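Local structure of malonyl-CoA decarboxylase (Rhodopseudomonas palustris, 4KSA) at residues Leu18-Arg23 against Leu224-Pro228; Glu91-Ile96 against Glu110-Ala115; Tyr193-His197 against Tyr266-Gln272; Pro307-Ala312 against Arg405-Gly409. The protein probably catalyses the decarboxylation of malonyl-CoA to acetyl-CoA and carbon dioxide. All coordinates share one frame; numbering follows the deposited sequence.

Contact 1: Leu18-Arg23 against Leu224-Pro228; sequences LTERGR and LVDEP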
# COMPACT_ATOMS: atom_id res chain seq x y z
N LEU A 18 -8.73 4.40 5.76
CA LEU A 18 -10.08 4.97 5.83
C LEU A 18 -11.02 4.27 4.84
O LEU A 18 -12.24 4.45 4.90
CB LEU A 18 -10.05 6.47 5.50
CG LEU A 18 -8.97 7.33 6.18
CD1 LEU A 18 -8.96 8.75 5.59
CD2 LEU A 18 -9.23 7.34 7.68
N THR A 19 -10.45 3.49 3.93
CA THR A 19 -11.25 2.78 2.95
C THR A 19 -11.70 1.46 3.53
O THR A 19 -12.89 1.16 3.53
CB THR A 19 -10.47 2.52 1.64
OG1 THR A 19 -9.92 3.76 1.16
CG2 THR A 19 -11.40 1.95 0.56
N GLU A 20 -10.76 0.67 4.03
CA GLU A 20 -11.14 -0.61 4.62
C GLU A 20 -12.01 -0.35 5.84
O GLU A 20 -12.95 -1.10 6.09
CB GLU A 20 -9.91 -1.46 4.98
CG GLU A 20 -8.69 -0.69 5.38
CD GLU A 20 -7.53 -1.61 5.69
OE1 GLU A 20 -7.65 -2.40 6.65
OE2 GLU A 20 -6.50 -1.55 4.97
N ARG A 21 -11.71 0.71 6.59
CA ARG A 21 -12.53 1.05 7.75
C ARG A 21 -13.96 1.26 7.25
O ARG A 21 -14.92 0.75 7.83
CB ARG A 21 -12.03 2.33 8.41
CG ARG A 21 -12.98 2.92 9.44
CD ARG A 21 -12.45 4.25 9.97
NE ARG A 21 -11.11 4.10 10.51
CZ ARG A 21 -10.29 5.11 10.81
NH1 ARG A 21 -10.67 6.37 10.63
NH2 ARG A 21 -9.08 4.85 11.30
N GLY A 22 -14.07 2.00 6.14
CA GLY A 22 -15.37 2.30 5.55
C GLY A 22 -15.96 1.14 4.76
O GLY A 22 -17.09 1.22 4.29
N ARG A 23 -15.18 0.07 4.61
CA ARG A 23 -15.63 -1.10 3.89
C ARG A 23 -16.18 -2.12 4.89
O ARG A 23 -16.28 -1.83 6.09
CB ARG A 23 -14.48 -1.72 3.09
CG ARG A 23 -14.17 -1.01 1.77
CD ARG A 23 -12.97 -1.63 1.08
NE ARG A 23 -12.76 -1.10 -0.27
CZ ARG A 23 -11.75 -1.46 -1.07
NH1 ARG A 23 -10.85 -2.34 -0.65
NH2 ARG A 23 -11.65 -0.94 -2.29
N LEU A 224 -16.45 10.11 0.63
CA LEU A 224 -17.39 9.15 0.10
C LEU A 224 -16.59 8.00 -0.46
O LEU A 224 -16.33 7.90 -1.66
CB LEU A 224 -18.23 9.77 -1.01
CG LEU A 224 -19.19 10.86 -0.57
CD1 LEU A 224 -19.92 11.38 -1.79
CD2 LEU A 224 -20.17 10.30 0.46
N VAL A 225 -16.19 7.13 0.45
CA VAL A 225 -15.41 5.95 0.14
C VAL A 225 -15.97 5.08 -0.98
O VAL A 225 -17.17 4.82 -1.02
CB VAL A 225 -15.23 5.09 1.42
CG1 VAL A 225 -15.03 3.62 1.05
CG2 VAL A 225 -14.00 5.62 2.21
N ASP A 226 -15.08 4.65 -1.87
CA ASP A 226 -15.41 3.81 -3.00
C ASP A 226 -16.37 4.44 -3.97
O ASP A 226 -16.92 3.77 -4.82
CB ASP A 226 -16.00 2.47 -2.52
CG ASP A 226 -14.93 1.52 -1.99
OD1 ASP A 226 -15.29 0.54 -1.30
OD2 ASP A 226 -13.74 1.74 -2.29
N GLU A 227 -16.57 5.74 -3.87
CA GLU A 227 -17.54 6.38 -4.74
C GLU A 227 -16.95 7.31 -5.80
O GLU A 227 -16.34 8.34 -5.48
CB GLU A 227 -18.56 7.12 -3.86
CG GLU A 227 -19.84 7.48 -4.56
CD GLU A 227 -20.64 6.26 -4.98
OE1 GLU A 227 -21.19 5.57 -4.10
OE2 GLU A 227 -20.71 6.00 -6.21
N PRO A 228 -17.10 6.95 -7.10
CA PRO A 228 -16.57 7.81 -8.17
C PRO A 228 -17.46 9.06 -8.36
O PRO A 228 -18.57 8.97 -8.87
CB PRO A 228 -16.55 6.88 -9.38
CG PRO A 228 -17.71 6.00 -9.15
CD PRO A 228 -17.64 5.69 -7.65
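The guanidinium of Arg23 meets Asp226 with an edge: OD1 and CG of Asp226 lie near the guanidinium plane, and the carboxylate is turned 40° against it. Arg23 NE points almost straight at Asp226 OD1, 3.2 Å away and on the syn lone pair of that oxygen, which makes the salt bridge. The second prong, Arg23 NH2 to Asp226 OD2 at 3.4 Å, is weak. The arginine chain, extended from CG to NE, crosses the aspartate side chain at about a right angle. Asp226 OD1 also receives a weak bond from Asn185.

This joins the end of helix 6-22 to a type II turn, Leu224 to Glu227, in the connection between the antiparallel strands 214-220 and 230-237. Asp226 takes the positive-phi position of that turn. With an alanine here, Arg23 would probably lose its mate and swing more freely, and Asn185 would lose its weak acceptor.

Beside the salt bridge, methyl groups do the touching. Thr19 has CG2 anti to the backbone N, which sets it 3.7 Å from Asp226 OD2 and 4.0 Å from Val225 CG1, while Thr19 OG1 bonds back to Phe15 O. Val225 CG2 rests against Leu18 O. Leu18 itself packs on Val174 of the second subunit.

Contact 2: Glu91-Ile96 against Glu110-Ala115; sequences ELNTAI and ELLRAA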
# COMPACT_ATOMS: atom_id res chain seq x y z
N GLU A 91 -32.45 36.24 19.83
CA GLU A 91 -31.08 36.63 20.10
C GLU A 91 -30.40 37.25 18.89
O GLU A 91 -29.55 38.13 19.03
CB GLU A 91 -30.28 35.46 20.65
CG GLU A 91 -30.37 34.20 19.87
CD GLU A 91 -30.10 33.01 20.75
OE1 GLU A 91 -29.63 31.95 20.26
OE2 GLU A 91 -30.38 33.14 21.96
N LEU A 92 -30.77 36.84 17.70
CA LEU A 92 -30.16 37.46 16.54
C LEU A 92 -30.45 38.97 16.62
O LEU A 92 -29.54 39.80 16.50
CB LEU A 92 -30.72 36.86 15.25
CG LEU A 92 -30.05 37.43 13.99
CD1 LEU A 92 -28.54 37.27 14.09
CD2 LEU A 92 -30.59 36.73 12.75
N ASN A 93 -31.71 39.34 16.86
CA ASN A 93 -32.04 40.76 16.95
C ASN A 93 -31.32 41.42 18.12
O ASN A 93 -30.87 42.56 18.02
CB ASN A 93 -33.56 40.95 17.08
CG ASN A 93 -34.22 41.26 15.74
OD1 ASN A 93 -33.87 42.25 15.08
ND2 ASN A 93 -35.16 40.40 15.33
N THR A 94 -31.22 40.70 19.23
CA THR A 94 -30.51 41.19 20.40
C THR A 94 -29.11 41.59 19.96
O THR A 94 -28.64 42.69 20.23
CB THR A 94 -30.38 40.08 21.46
OG1 THR A 94 -31.66 39.53 21.74
CG2 THR A 94 -29.77 40.63 22.73
N ALA A 95 -28.44 40.66 19.27
CA ALA A 95 -27.09 40.87 18.80
C ALA A 95 -26.99 41.97 17.78
O ALA A 95 -25.95 42.62 17.66
CB ALA A 95 -26.52 39.58 18.24
N ILE A 96 -28.07 42.18 17.02
CA ILE A 96 -28.07 43.24 16.01
C ILE A 96 -28.10 44.59 16.72
O ILE A 96 -27.43 45.54 16.31
CB ILE A 96 -29.31 43.17 15.07
CG1 ILE A 96 -29.23 41.94 14.18
CG2 ILE A 96 -29.35 44.41 14.17
CD1 ILE A 96 -28.20 42.07 13.07
N GLU A 110 -20.51 37.87 18.20
CA GLU A 110 -21.80 37.33 18.63
C GLU A 110 -22.82 37.38 17.49
O GLU A 110 -23.65 36.47 17.35
CB GLU A 110 -22.31 38.13 19.82
CG GLU A 110 -23.77 37.91 20.16
CD GLU A 110 -24.06 36.50 20.58
OE1 GLU A 110 -24.03 35.60 19.72
OE2 GLU A 110 -24.31 36.29 21.79
N LEU A 111 -22.77 38.44 16.70
CA LEU A 111 -23.67 38.57 15.56
C LEU A 111 -23.47 37.34 14.66
O LEU A 111 -24.44 36.66 14.29
CB LEU A 111 -23.34 39.82 14.76
CG LEU A 111 -24.48 40.78 14.46
CD1 LEU A 111 -23.94 41.85 13.55
CD2 LEU A 111 -25.64 40.04 13.81
N LEU A 112 -22.21 37.05 14.34
CA LEU A 112 -21.85 35.89 13.52
C LEU A 112 -22.35 34.61 14.18
O LEU A 112 -22.82 33.71 13.51
CB LEU A 112 -20.32 35.84 13.34
CG LEU A 112 -19.63 34.59 12.77
CD1 LEU A 112 -20.13 34.30 11.36
CD2 LEU A 112 -18.12 34.80 12.78
N ARG A 113 -22.25 34.53 15.49
CA ARG A 113 -22.73 33.36 16.21
C ARG A 113 -24.26 33.32 16.09
O ARG A 113 -24.85 32.30 15.75
CB ARG A 113 -22.28 33.45 17.67
CG ARG A 113 -23.08 32.66 18.69
CD ARG A 113 -22.73 31.20 18.65
NE ARG A 113 -23.52 30.40 19.59
CZ ARG A 113 -23.42 29.08 19.72
NH1 ARG A 113 -22.55 28.41 18.95
NH2 ARG A 113 -24.18 28.42 20.59
N ALA A 114 -24.89 34.46 16.35
CA ALA A 114 -26.34 34.59 16.30
C ALA A 114 -26.97 34.28 14.94
O ALA A 114 -28.07 33.75 14.88
CB ALA A 114 -26.73 35.99 16.74
N ALA A 115 -26.27 34.60 13.85
CA ALA A 115 -26.85 34.39 12.54
C ALA A 115 -26.83 32.96 12.03
O ALA A 115 -27.63 32.60 11.17
CB ALA A 115 -26.17 35.29 11.53
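Leu92 and Leu111 reach across from two antiparallel helices whose axes come within 8.6 Å, at 160° between their directions. Between them the small residues face each other directly: Ala95 CB and Ala114 CB both point at the opposing helix and sit 3.9 Å apart, which lets the backbones come this near. Leu92 leaves its helix alongside that alanine pair. With CG anti to the backbone N (chi1 -177°), its CD1 branch swings inward over Ala114, 3.5 Å from Ala114 CB, and also reaches Ala115 CB.

Leu111 is the counterpart from the other helix. Its CD2 methyl comes in between two side chains of helix 89-101, touching Leu92 CD1 at 4.0 Å and the CD1 end of Ile96, whose chain runs at a slant to it; Leu111 CG touches Ala95 O. Cutting Leu111 back to an alanine would probably open a gap beside Leu92 and Ile96 and leave both their CD1 methyls without the CD2 methyl of the same chain. Glu110, an exposed residue, lays its CG methylene 3.7 Å from Ala95 CB, and the bend at chi2 (64°) carries the carboxylate away from Ala95.

The side chains that meet across the helices touch through carbon atoms. Ile96 packs on Leu111 of the second subunit and Ala115 on Leu112 of that chain, and the Ala115 side chain lies about 11 Å from a bound magnesium ion. Helices 89-101 and 105-115, joined by a short connection, form an alpha-alpha hairpin of the helical N-terminal domain, held together by an alanine-lined seam and placed at a subunit interface.

Contact 3: Tyr193-His197 against Tyr266-Gln272; sequences YEQVH and YSISNTQ
The last residue of helix 184-193, Tyr193, and the loop after it, as far as His197, lie along the end of strand 262-270 of the mixed sheet of the C-terminal domain and the turn that follows, meeting Tyr266, Ser267, Ser269 and Thr271. At one end the Tyr193 ring takes Thr271 over a face: Thr271 CB stands 3.9 Å from the ring centroid, 28° off the normal, a CH-pi contact. Glu227 holds Tyr193 OH, and Pro228 O holds Thr271 OG1.

The strand alternates, with Ser267 and Ser269 facing the loop and Ile268 turned to helix 378-385 behind the sheet. The family's relation to the acetyltransferases is consistent with a GNAT-like sheet. Gln195 folds back on itself, bent at chi2, and its NE2 bonds the backbone O of Tyr193 at 2.6 Å, approaching from above the carbonyl plane. Its CG methylene lies against Ser269 OG and CB.

At the far end, Tyr266 CG sits between its backbone N and carbonyl carbon (chi1 68°), raising the ring toward the loop. Val196 meets the ring at its edge, CG2 to Tyr266 CE1 at 3.4 Å. His197 NE2 and Tyr266 OH share a hydrogen bond in which either may be the donor; the modelled 2.5 Å is too short to trust at this resolution. The OH lies near the imidazole plane, with the ring planes 86° apart.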
# COMPACT_ATOMS: atom_id res chain seq x y z
N TYR A 193 -23.92 4.37 -13.36
CA TYR A 193 -23.56 5.75 -13.73
C TYR A 193 -23.12 5.91 -15.19
O TYR A 193 -22.85 7.04 -15.64
CB TYR A 193 -22.40 6.25 -12.85
CG TYR A 193 -22.56 6.14 -11.35
CD1 TYR A 193 -21.46 6.30 -10.51
CD2 TYR A 193 -23.81 5.89 -10.77
CE1 TYR A 193 -21.58 6.21 -9.13
CE2 TYR A 193 -23.94 5.79 -9.39
CZ TYR A 193 -22.83 5.95 -8.58
OH TYR A 193 -22.95 5.86 -7.21
N GLU A 194 -23.03 4.82 -15.94
CA GLU A 194 -22.60 4.89 -17.34
C GLU A 194 -23.53 5.79 -18.15
O GLU A 194 -24.75 5.59 -18.13
CB GLU A 194 -22.54 3.49 -17.96
CG GLU A 194 -22.16 3.48 -19.45
CD GLU A 194 -20.77 4.04 -19.73
OE1 GLU A 194 -20.51 4.44 -20.88
OE2 GLU A 194 -19.93 4.05 -18.80
N GLN A 195 -22.95 6.76 -18.86
CA GLN A 195 -23.70 7.71 -19.68
C GLN A 195 -23.90 7.26 -21.13
O GLN A 195 -24.95 6.75 -21.49
CB GLN A 195 -23.00 9.07 -19.66
CG GLN A 195 -22.89 9.68 -18.28
CD GLN A 195 -24.22 9.71 -17.55
OE1 GLN A 195 -25.19 10.31 -18.03
NE2 GLN A 195 -24.28 9.08 -16.39
N VAL A 196 -22.88 7.48 -21.96
CA VAL A 196 -22.95 7.08 -23.36
C VAL A 196 -23.30 5.59 -23.51
O VAL A 196 -24.47 5.23 -23.60
CB VAL A 196 -21.60 7.34 -24.08
CG1 VAL A 196 -21.58 8.76 -24.65
CG2 VAL A 196 -20.46 7.16 -23.10
N HIS A 197 -22.27 4.74 -23.53
CA HIS A 197 -22.44 3.30 -23.69
C HIS A 197 -23.62 2.69 -22.93
O HIS A 197 -24.06 3.22 -21.91
CB HIS A 197 -21.15 2.58 -23.27
CG HIS A 197 -19.94 3.05 -24.00
ND1 HIS A 197 -19.78 2.90 -25.36
CD2 HIS A 197 -18.83 3.69 -23.56
CE1 HIS A 197 -18.63 3.42 -25.73
NE2 HIS A 197 -18.03 3.91 -24.66
N TYR A 266 -15.16 12.23 -24.38
CA TYR A 266 -16.45 12.27 -25.04
C TYR A 266 -17.59 12.11 -24.07
O TYR A 266 -18.76 12.04 -24.47
CB TYR A 266 -16.50 11.22 -26.16
CG TYR A 266 -16.48 9.80 -25.71
CD1 TYR A 266 -17.68 9.15 -25.39
CD2 TYR A 266 -15.28 9.09 -25.60
CE1 TYR A 266 -17.68 7.81 -24.98
CE2 TYR A 266 -15.27 7.75 -25.19
CZ TYR A 266 -16.48 7.12 -24.88
OH TYR A 266 -16.48 5.81 -24.48
N SER A 267 -17.24 12.05 -22.79
CA SER A 267 -18.22 11.92 -21.71
C SER A 267 -17.64 12.33 -20.37
O SER A 267 -16.62 11.78 -19.95
CB SER A 267 -18.71 10.48 -21.59
OG SER A 267 -19.72 10.40 -20.60
N ILE A 268 -18.27 13.29 -19.71
CA ILE A 268 -17.81 13.74 -18.40
C ILE A 268 -19.05 13.85 -17.54
O ILE A 268 -19.94 14.62 -17.88
CB ILE A 268 -17.14 15.10 -18.46
CG1 ILE A 268 -15.89 15.01 -19.32
CG2 ILE A 268 -16.76 15.54 -17.06
CD1 ILE A 268 -15.05 16.23 -19.23
N SER A 269 -19.11 13.10 -16.44
CA SER A 269 -20.31 13.14 -15.60
C SER A 269 -20.12 13.24 -14.10
O SER A 269 -19.19 12.66 -13.55
CB SER A 269 -21.20 11.94 -15.91
OG SER A 269 -20.44 10.88 -16.46
N ASN A 270 -21.01 14.01 -13.46
CA ASN A 270 -21.00 14.18 -12.00
C ASN A 270 -21.97 13.11 -11.51
O ASN A 270 -23.15 13.18 -11.83
CB ASN A 270 -21.52 15.54 -11.61
CG ASN A 270 -20.51 16.34 -10.83
OD1 ASN A 270 -19.54 16.86 -11.40
ND2 ASN A 270 -20.71 16.43 -9.51
N THR A 271 -21.50 12.15 -10.73
CA THR A 271 -22.36 11.04 -10.32
C THR A 271 -23.28 11.18 -9.15
O THR A 271 -24.21 10.40 -9.00
CB THR A 271 -21.55 9.77 -10.09
OG1 THR A 271 -20.90 9.84 -8.81
CG2 THR A 271 -20.50 9.61 -11.18
N GLN A 272 -23.04 12.17 -8.30
CA GLN A 272 -23.88 12.34 -7.13
C GLN A 272 -24.76 13.57 -7.21
O GLN A 272 -24.29 14.69 -7.03
CB GLN A 272 -23.01 12.42 -5.87
CG GLN A 272 -21.98 11.31 -5.73
CD GLN A 272 -22.62 9.93 -5.75
OE1 GLN A 272 -22.33 9.12 -6.62
NE2 GLN A 272 -23.49 9.67 -4.79

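Contact 4: Pro307-Ala312 against Arg405-Gly409; sequences PVPGFA and RQSHG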
# COMPACT_ATOMS: atom_id res chain seq x y z
N PRO A 307 -21.15 18.21 -25.99
CA PRO A 307 -22.51 18.50 -26.42
C PRO A 307 -22.71 19.98 -26.11
O PRO A 307 -21.85 20.61 -25.50
CB PRO A 307 -23.35 17.60 -25.53
CG PRO A 307 -22.60 17.60 -24.27
CD PRO A 307 -21.16 17.42 -24.74
N VAL A 308 -23.83 20.54 -26.55
CA VAL A 308 -24.10 21.95 -26.30
C VAL A 308 -25.52 22.04 -25.81
O VAL A 308 -26.38 22.63 -26.46
CB VAL A 308 -23.96 22.81 -27.58
CG1 VAL A 308 -24.05 24.29 -27.23
CG2 VAL A 308 -22.64 22.48 -28.28
N PRO A 309 -25.80 21.44 -24.64
CA PRO A 309 -27.16 21.47 -24.10
C PRO A 309 -27.53 22.92 -23.86
O PRO A 309 -26.70 23.71 -23.42
CB PRO A 309 -27.02 20.66 -22.81
CG PRO A 309 -25.65 21.04 -22.34
CD PRO A 309 -24.84 20.97 -23.62
N GLY A 310 -28.75 23.29 -24.17
CA GLY A 310 -29.11 24.67 -23.93
C GLY A 310 -28.91 25.59 -25.11
O GLY A 310 -29.21 26.78 -25.01
N PHE A 311 -28.37 25.07 -26.22
CA PHE A 311 -28.19 25.89 -27.42
C PHE A 311 -29.58 26.01 -28.03
O PHE A 311 -30.02 27.10 -28.38
CB PHE A 311 -27.25 25.25 -28.44
CG PHE A 311 -27.20 25.99 -29.77
CD1 PHE A 311 -26.75 27.30 -29.84
CD2 PHE A 311 -27.60 25.36 -30.95
CE1 PHE A 311 -26.71 27.99 -31.07
CE2 PHE A 311 -27.57 26.04 -32.18
CZ PHE A 311 -27.12 27.35 -32.24
N ALA A 312 -30.26 24.87 -28.14
CA ALA A 312 -31.61 24.85 -28.69
C ALA A 312 -32.53 25.80 -27.93
O ALA A 312 -33.24 26.62 -28.53
CB ALA A 312 -32.17 23.44 -28.64
N ARG A 405 -32.75 17.75 -29.94
CA ARG A 405 -33.59 18.61 -29.10
C ARG A 405 -32.72 19.49 -28.22
O ARG A 405 -33.13 20.56 -27.77
CB ARG A 405 -34.51 17.76 -28.21
CG ARG A 405 -33.86 17.21 -26.95
CD ARG A 405 -34.83 16.32 -26.17
NE ARG A 405 -35.17 15.09 -26.90
CZ ARG A 405 -34.64 13.90 -26.65
NH1 ARG A 405 -33.74 13.75 -25.67
NH2 ARG A 405 -35.00 12.84 -27.37
N GLN A 406 -31.50 19.03 -28.00
CA GLN A 406 -30.54 19.74 -27.16
C GLN A 406 -29.87 20.92 -27.86
O GLN A 406 -29.79 22.02 -27.31
CB GLN A 406 -29.51 18.73 -26.71
CG GLN A 406 -28.78 19.08 -25.44
CD GLN A 406 -28.34 17.84 -24.69
OE1 GLN A 406 -27.60 17.00 -25.23
NE2 GLN A 406 -28.79 17.71 -23.45
N SER A 407 -29.39 20.70 -29.09
CA SER A 407 -28.70 21.74 -29.84
C SER A 407 -28.79 21.55 -31.35
O SER A 407 -27.91 21.98 -32.08
CB SER A 407 -27.23 21.74 -29.47
OG SER A 407 -26.66 20.48 -29.78
N HIS A 408 -29.85 20.90 -31.82
CA HIS A 408 -30.03 20.67 -33.26
C HIS A 408 -28.82 19.95 -33.85
O HIS A 408 -28.32 20.31 -34.92
CB HIS A 408 -30.27 22.01 -33.98
CG HIS A 408 -31.47 22.76 -33.48
ND1 HIS A 408 -32.74 22.25 -33.53
CD2 HIS A 408 -31.58 23.98 -32.90
CE1 HIS A 408 -33.59 23.12 -33.00
NE2 HIS A 408 -32.91 24.18 -32.61
N GLY A 409 -28.34 18.92 -33.14
CA GLY A 409 -27.20 18.13 -33.60
C GLY A 409 -25.83 18.78 -33.47
O GLY A 409 -24.81 18.15 -33.75
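A chi1 of 172° carries the Phe311 ring away from its own N and sets it beside Ser407, an edge turned to it: Ser407 CA lies in the ring plane and Phe311 CD2 is 3.6 Å from Ser407 O. Ser407 OG stands between its own N and carbonyl carbon at 60°, and bonds Leu410 O just beyond the helix. That leaves Ser407 CB to do the packing, 3.7 Å from Phe311 CB and 3.9 Å from Val308 CB. Gln406 reaches Pro309, its NE2 3.5 Å from Pro309 CB.

The backbone makes the polar link. Val308 to Phe311 form a type II turn, closed by Phe311 N to Val308 O at 3.2 Å, and Gly310 sits in it with positive phi at the N-cap of helix 311-320. The next amide, Ala312 N, donates to Gln406 O at 3.0 Å, with an N-H...O angle of 156°, from a position tilted off the carbonyl plane. Beyond it, Ala312 CB approaches His408 NE2. The Phe311 ring also meets Tyr364, its side chain touching Val357 and Ala361 of helix 347-367.

Amides in the first turn of a helix lack acceptors within it, and carbonyls in the last turn lack donors. Between Ala312 and Gln406, this one bond pairs an early amide of helix 311-320 with a late carbonyl of helix 401-407.

Contact 2 is mostly buried although far out in the N-terminal domain, and the second subunit packs on it; its side chains meet mainly through carbon. Contact 1 is a surface contact, also reached by other subunits, and relies on a salt bridge with a little hydrophobic support. Contacts 3 and 4 are partly buried within the C-terminal domain, with centres about 17 Å apart and no direct touch. Contact 3 works through aromatic rings and side-chain hydroxyls on a sheet, whereas contact 4 works through backbone at helix ends. Contacts 1 and 3 meet directly, the loop 224-228 of one lying on Tyr193 and Thr271 of the other.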